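Local atomic coordinates of ribosomal RNA small subunit methyltransferase D (Escherichia coli, PDB entry 2FPO), a protein that methylates the N2 atom of guanine 966 in the 16S rRNA of assembled 30S particles, using S-adenosyl-L-methionine as methyl donor. Residues V52-F62 with P122-P131. Numbering follows the deposited sequence.
Sequences VIVDAQCLDCF and PHNIVFVDPP
With CG of Phe62 turned anti to its carbonyl carbon (chi1 -51°), the phenyl ring lies against Pro130, whose CB sits 3.7 Å from Phe62 CE2 and over one ring face in a CH-pi contact. Pro131 CD comes up to CD1 of the same ring. At the other end, the same kind of rotation in His123 (chi1 -66°) turns one imidazole face to Leu59 CB, which sits over the ring centre in a CH-pi contact, 3.6 Å from His123 CD2; a water joins His123 NE2 to Gln57 NE2, weakly at the amide. Between these ends, strands 57-60 and 125-128 run parallel, 12° apart. Ile125 N to Gln57 O, Leu59 N to Ile125 O (2.9 Å), Phe127 N to Leu59 O (2.9 Å) and Cys61 N to Phe127 O are four nearly straight hydrogen bonds. Ile125 CD1 meets Ile53 CD1 at 3.8 Å, on the face covered by helices 39-53 and 67-74. A second water accepts from Asp129 N and lies 3.0 Å from Asp60 OD1. Replacing Phe62 by an alanine is likely to leave Pro130 and Pro131 without their aromatic partner and open a gap there. These are adjacent central strands of a Rossmann-like methyltransferase sheet, order 3-2-1-4-5-7-6, the second leading into the Asp-Pro-Pro-Phe motif beginning at Asp129.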
ATOM      1  N   VAL A  52     -14.251  -3.679  -2.158  1.00 31.10           N
ATOM      2  CA  VAL A  52     -13.541  -3.358  -3.404  1.00 30.70           C
ATOM      3  C   VAL A  52     -12.258  -4.181  -3.619  1.00 30.39           C
ATOM      4  O   VAL A  52     -11.634  -4.099  -4.676  1.00 31.10           O
ATOM      5  CB  VAL A  52     -13.221  -1.849  -3.537  1.00 30.51           C
ATOM      6  CG1 VAL A  52     -14.533  -1.028  -3.623  1.00 31.17           C
ATOM      7  CG2 VAL A  52     -12.377  -1.362  -2.380  1.00 29.93           C
ATOM      8  N   ILE A  53     -11.876  -4.952  -2.603  1.00 29.25           N
ATOM      9  CA  ILE A  53     -10.587  -5.643  -2.577  1.00 29.18           C
ATOM     10  C   ILE A  53     -10.565  -6.838  -3.562  1.00 28.56           C
ATOM     11  O   ILE A  53      -9.551  -7.088  -4.185  1.00 28.42           O
ATOM     12  CB  ILE A  53     -10.189  -6.082  -1.106  1.00 28.65           C
ATOM     13  CG1 ILE A  53      -8.765  -6.659  -1.058  1.00 28.66           C
ATOM     14  CG2 ILE A  53     -11.194  -7.080  -0.535  1.00 27.18           C
ATOM     15  CD1 ILE A  53      -7.680  -5.624  -1.392  1.00 26.38           C
ATOM     16  N   VAL A  54     -11.699  -7.541  -3.724  1.00 27.52           N
ATOM     17  CA  VAL A  54     -11.745  -8.696  -4.639  1.00 27.26           C
ATOM     18  C   VAL A  54     -11.536  -8.195  -6.058  1.00 27.41           C
ATOM     19  O   VAL A  54     -12.225  -7.276  -6.515  1.00 27.26           O
ATOM     20  CB  VAL A  54     -13.033  -9.556  -4.488  1.00 27.68           C
ATOM     21  CG1 VAL A  54     -13.082 -10.768  -5.526  1.00 26.20           C
ATOM     22  CG2 VAL A  54     -13.153 -10.077  -3.051  1.00 26.98           C
ATOM     23  N   ASP A  55     -10.527  -8.775  -6.711  1.00 27.17           N
ATOM     24  CA  ASP A  55     -10.132  -8.457  -8.076  1.00 27.56           C
ATOM     25  C   ASP A  55      -9.560  -7.072  -8.263  1.00 27.03           C
ATOM     26  O   ASP A  55      -9.469  -6.623  -9.391  1.00 27.10           O
ATOM     27  CB  ASP A  55     -11.263  -8.683  -9.115  1.00 27.52           C
ATOM     28  CG  ASP A  55     -11.626 -10.155  -9.306  1.00 29.45           C
ATOM     29  OD1 ASP A  55     -10.835 -11.039  -8.943  1.00 31.32           O
ATOM     30  OD2 ASP A  55     -12.714 -10.423  -9.858  1.00 28.53           O
ATOM     31  N   ALA A  56      -9.188  -6.391  -7.181  1.00 28.27           N
ATOM     32  CA  ALA A  56      -8.505  -5.091  -7.281  1.00 28.11           C
ATOM     33  C   ALA A  56      -7.065  -5.227  -7.764  1.00 28.28           C
ATOM     34  O   ALA A  56      -6.399  -6.207  -7.450  1.00 27.89           O
ATOM     35  CB  ALA A  56      -8.518  -4.354  -5.929  1.00 28.27           C
ATOM     36  N   GLN A  57      -6.596  -4.234  -8.524  1.00 28.09           N
ATOM     37  CA  GLN A  57      -5.180  -4.073  -8.813  1.00 28.09           C
ATOM     38  C   GLN A  57      -4.605  -3.108  -7.779  1.00 27.98           C
ATOM     39  O   GLN A  57      -5.063  -1.953  -7.652  1.00 28.70           O
ATOM     40  CB  GLN A  57      -4.978  -3.564 -10.243  1.00 28.27           C
ATOM     41  CG  GLN A  57      -4.694  -4.702 -11.260  1.00 32.48           C
ATOM     42  CD  GLN A  57      -3.283  -5.357 -11.097  1.00 36.74           C
ATOM     43  OE1 GLN A  57      -3.017  -6.414 -11.678  1.00 39.13           O
ATOM     44  NE2 GLN A  57      -2.393  -4.725 -10.306  1.00 32.99           N
ATOM     45  N   CYS A  58      -3.595  -3.586  -7.047  1.00 27.22           N
ATOM     46  CA  CYS A  58      -3.004  -2.871  -5.909  1.00 27.21           C
ATOM     47  C   CYS A  58      -1.545  -2.509  -6.132  1.00 26.66           C
ATOM     48  O   CYS A  58      -0.749  -3.283  -6.684  1.00 25.59           O
ATOM     49  CB  CYS A  58      -3.107  -3.704  -4.618  1.00 27.30           C
ATOM     50  SG  CYS A  58      -4.774  -4.281  -4.258  1.00 31.19           S
ATOM     51  N   LEU A  59      -1.193  -1.321  -5.695  1.00 26.88           N
ATOM     52  CA  LEU A  59       0.201  -0.911  -5.748  1.00 26.61           C
ATOM     53  C   LEU A  59       0.621  -0.508  -4.336  1.00 26.86           C
ATOM     54  O   LEU A  59      -0.029   0.315  -3.695  1.00 27.04           O
ATOM     55  CB  LEU A  59       0.343   0.236  -6.766  1.00 26.41           C
ATOM     56  CG  LEU A  59       1.673   1.002  -6.764  1.00 27.60           C
ATOM     57  CD1 LEU A  59       2.759   0.086  -7.396  1.00 23.90           C
ATOM     58  CD2 LEU A  59       1.476   2.333  -7.515  1.00 25.93           C
ATOM     59  N   ASP A  60       1.703  -1.100  -3.836  1.00 27.40           N
ATOM     60  CA  ASP A  60       2.255  -0.717  -2.531  1.00 28.16           C
ATOM     61  C   ASP A  60       3.578   0.036  -2.765  1.00 27.64           C
ATOM     62  O   ASP A  60       4.583  -0.579  -3.169  1.00 26.52           O
ATOM     63  CB  ASP A  60       2.488  -1.973  -1.704  1.00 27.74           C
ATOM     64  CG  ASP A  60       2.669  -1.692  -0.207  1.00 31.16           C
ATOM     65  OD1 ASP A  60       3.046  -0.573   0.200  1.00 32.54           O
ATOM     66  OD2 ASP A  60       2.453  -2.630   0.564  1.00 34.35           O
ATOM     67  N   CYS A  61       3.562   1.350  -2.501  1.00 27.14           N
ATOM     68  CA  CYS A  61       4.708   2.226  -2.810  1.00 27.79           C
ATOM     69  C   CYS A  61       5.947   2.032  -1.948  1.00 27.79           C
ATOM     70  O   CYS A  61       7.045   2.410  -2.390  1.00 27.87           O
ATOM     71  CB  CYS A  61       4.301   3.701  -2.787  1.00 28.60           C
ATOM     72  SG  CYS A  61       3.037   4.088  -4.039  1.00 29.84           S
ATOM     73  N   PHE A  62       5.766   1.520  -0.724  1.00 26.10           N
ATOM     74  CA  PHE A  62       6.862   1.302   0.245  1.00 27.10           C
ATOM     75  C   PHE A  62       6.446   0.037   0.946  1.00 27.66           C
ATOM     76  O   PHE A  62       5.918   0.075   2.085  1.00 26.78           O
ATOM     77  CB  PHE A  62       6.998   2.462   1.289  1.00 27.07           C
ATOM     78  CG  PHE A  62       7.072   3.828   0.665  1.00 27.12           C
ATOM     79  CD1 PHE A  62       8.300   4.375   0.308  1.00 27.58           C
ATOM     80  CD2 PHE A  62       5.902   4.544   0.399  1.00 27.59           C
ATOM     81  CE1 PHE A  62       8.354   5.652  -0.348  1.00 28.73           C
ATOM     82  CE2 PHE A  62       5.927   5.804  -0.235  1.00 28.64           C
ATOM     83  CZ  PHE A  62       7.160   6.372  -0.592  1.00 27.96           C
ATOM     84  N   PRO A 122      -2.865   2.172 -14.354  1.00 30.24           N
ATOM     85  CA  PRO A 122      -3.847   2.474 -13.302  1.00 30.51           C
ATOM     86  C   PRO A 122      -4.119   1.350 -12.280  1.00 30.00           C
ATOM     87  O   PRO A 122      -4.247   0.166 -12.634  1.00 29.23           O
ATOM     88  CB  PRO A 122      -5.117   2.813 -14.090  1.00 30.92           C
ATOM     89  CG  PRO A 122      -4.947   2.067 -15.399  1.00 31.21           C
ATOM     90  CD  PRO A 122      -3.475   2.126 -15.694  1.00 30.74           C
ATOM     91  N   HIS A 123      -4.199   1.746 -11.015  1.00 29.55           N
ATOM     92  CA  HIS A 123      -4.529   0.835  -9.917  1.00 28.54           C
ATOM     93  C   HIS A 123      -5.777   1.310  -9.179  1.00 29.13           C
ATOM     94  O   HIS A 123      -5.999   2.521  -9.008  1.00 28.99           O
ATOM     95  CB  HIS A 123      -3.361   0.720  -8.928  1.00 27.85           C
ATOM     96  CG  HIS A 123      -2.138   0.079  -9.502  1.00 27.76           C
ATOM     97  ND1 HIS A 123      -1.247   0.757 -10.312  1.00 28.45           N
ATOM     98  CD2 HIS A 123      -1.681  -1.197  -9.418  1.00 27.89           C
ATOM     99  CE1 HIS A 123      -0.274  -0.069 -10.670  1.00 29.51           C
ATOM    100  NE2 HIS A 123      -0.526  -1.265 -10.161  1.00 28.59           N
ATOM    101  N   ASN A 124      -6.557   0.337  -8.719  1.00 28.77           N
ATOM    102  CA  ASN A 124      -7.750   0.544  -7.920  1.00 29.50           C
ATOM    103  C   ASN A 124      -7.442   0.928  -6.459  1.00 28.76           C
ATOM    104  O   ASN A 124      -8.209   1.692  -5.829  1.00 29.30           O
ATOM    105  CB  ASN A 124      -8.576  -0.754  -7.926  1.00 28.85           C
ATOM    106  CG  ASN A 124      -8.887  -1.235  -9.325  1.00 32.87           C
ATOM    107  OD1 ASN A 124      -9.690  -0.622 -10.050  1.00 36.84           O
ATOM    108  ND2 ASN A 124      -8.244  -2.330  -9.730  1.00 31.33           N
ATOM    109  N   ILE A 125      -6.346   0.382  -5.929  1.00 27.27           N
ATOM    110  CA  ILE A 125      -5.948   0.579  -4.524  1.00 26.74           C
ATOM    111  C   ILE A 125      -4.454   0.838  -4.412  1.00 26.33           C
ATOM    112  O   ILE A 125      -3.632   0.033  -4.872  1.00 27.50           O
ATOM    113  CB  ILE A 125      -6.339  -0.672  -3.642  1.00 25.43           C
ATOM    114  CG1 ILE A 125      -7.861  -0.938  -3.692  1.00 26.62           C
ATOM    115  CG2 ILE A 125      -5.784  -0.576  -2.197  1.00 26.66           C
ATOM    116  CD1 ILE A 125      -8.340  -2.137  -2.854  1.00 25.14           C
ATOM    117  N   VAL A 126      -4.091   1.930  -3.767  1.00 26.81           N
ATOM    118  CA  VAL A 126      -2.664   2.263  -3.553  1.00 26.38           C
ATOM    119  C   VAL A 126      -2.387   2.510  -2.083  1.00 26.51           C
ATOM    120  O   VAL A 126      -3.170   3.195  -1.393  1.00 26.66           O
ATOM    121  CB  VAL A 126      -2.196   3.488  -4.415  1.00 26.72           C
ATOM    122  CG1 VAL A 126      -0.689   3.801  -4.241  1.00 24.34           C
ATOM    123  CG2 VAL A 126      -2.519   3.273  -5.885  1.00 25.39           C
ATOM    124  N   PHE A 127      -1.283   1.930  -1.610  1.00 26.29           N
ATOM    125  CA  PHE A 127      -0.831   2.084  -0.233  1.00 26.92           C
ATOM    126  C   PHE A 127       0.377   3.023  -0.186  1.00 27.06           C
ATOM    127  O   PHE A 127       1.391   2.775  -0.847  1.00 25.42           O
ATOM    128  CB  PHE A 127      -0.437   0.743   0.387  1.00 25.92           C
ATOM    129  CG  PHE A 127      -1.520  -0.317   0.291  1.00 28.12           C
ATOM    130  CD1 PHE A 127      -2.676  -0.241   1.085  1.00 27.39           C
ATOM    131  CD2 PHE A 127      -1.360  -1.406  -0.552  1.00 26.43           C
ATOM    132  CE1 PHE A 127      -3.692  -1.238   0.976  1.00 29.80           C
ATOM    133  CE2 PHE A 127      -2.364  -2.413  -0.656  1.00 29.21           C
ATOM    134  CZ  PHE A 127      -3.529  -2.320   0.108  1.00 25.94           C
ATOM    135  N   VAL A 128       0.245   4.070   0.630  1.00 26.91           N
ATOM    136  CA  VAL A 128       1.278   5.111   0.816  1.00 27.68           C
ATOM    137  C   VAL A 128       1.598   5.261   2.304  1.00 27.38           C
ATOM    138  O   VAL A 128       1.047   6.105   3.024  1.00 28.14           O
ATOM    139  CB  VAL A 128       0.868   6.480   0.188  1.00 28.73           C
ATOM    140  CG1 VAL A 128       2.054   7.481   0.231  1.00 27.20           C
ATOM    141  CG2 VAL A 128       0.331   6.299  -1.220  1.00 26.35           C
ATOM    142  N   ASP A 129       2.524   4.434   2.762  1.00 27.73           N
ATOM    143  CA  ASP A 129       2.963   4.475   4.138  1.00 28.49           C
ATOM    144  C   ASP A 129       4.485   4.616   4.093  1.00 28.52           C
ATOM    145  O   ASP A 129       5.200   3.642   4.248  1.00 27.25           O
ATOM    146  CB  ASP A 129       2.547   3.194   4.865  1.00 29.51           C
ATOM    147  CG  ASP A 129       3.070   3.143   6.302  1.00 33.31           C
ATOM    148  OD1 ASP A 129       3.259   4.226   6.926  1.00 38.23           O
ATOM    149  OD2 ASP A 129       3.321   2.023   6.796  1.00 36.00           O
ATOM    150  N   PRO A 130       4.987   5.838   3.826  1.00 28.14           N
ATOM    151  CA  PRO A 130       6.447   5.951   3.732  1.00 27.25           C
ATOM    152  C   PRO A 130       7.205   5.800   5.061  1.00 27.06           C
ATOM    153  O   PRO A 130       6.620   6.064   6.139  1.00 27.55           O
ATOM    154  CB  PRO A 130       6.650   7.340   3.091  1.00 26.86           C
ATOM    155  CG  PRO A 130       5.424   8.110   3.498  1.00 27.64           C
ATOM    156  CD  PRO A 130       4.300   7.112   3.536  1.00 27.76           C
ATOM    157  N   PRO A 131       8.500   5.387   4.999  1.00 26.26           N
ATOM    158  CA  PRO A 131       9.307   5.196   6.200  1.00 26.93           C
ATOM    159  C   PRO A 131       9.489   6.517   6.951  1.00 27.03           C
ATOM    160  O   PRO A 131       9.627   6.533   8.171  1.00 27.22           O
ATOM    161  CB  PRO A 131      10.657   4.652   5.644  1.00 26.36           C
ATOM    162  CG  PRO A 131      10.720   5.186   4.258  1.00 26.28           C
ATOM    163  CD  PRO A 131       9.278   5.082   3.780  1.00 26.93           C
TER
HETATM  164  O   HOH W   1       0.208  -3.835 -10.663  1.00 23.76           O
HETATM  165  O   HOH W   2       3.249   2.056   1.541  1.00 32.46           O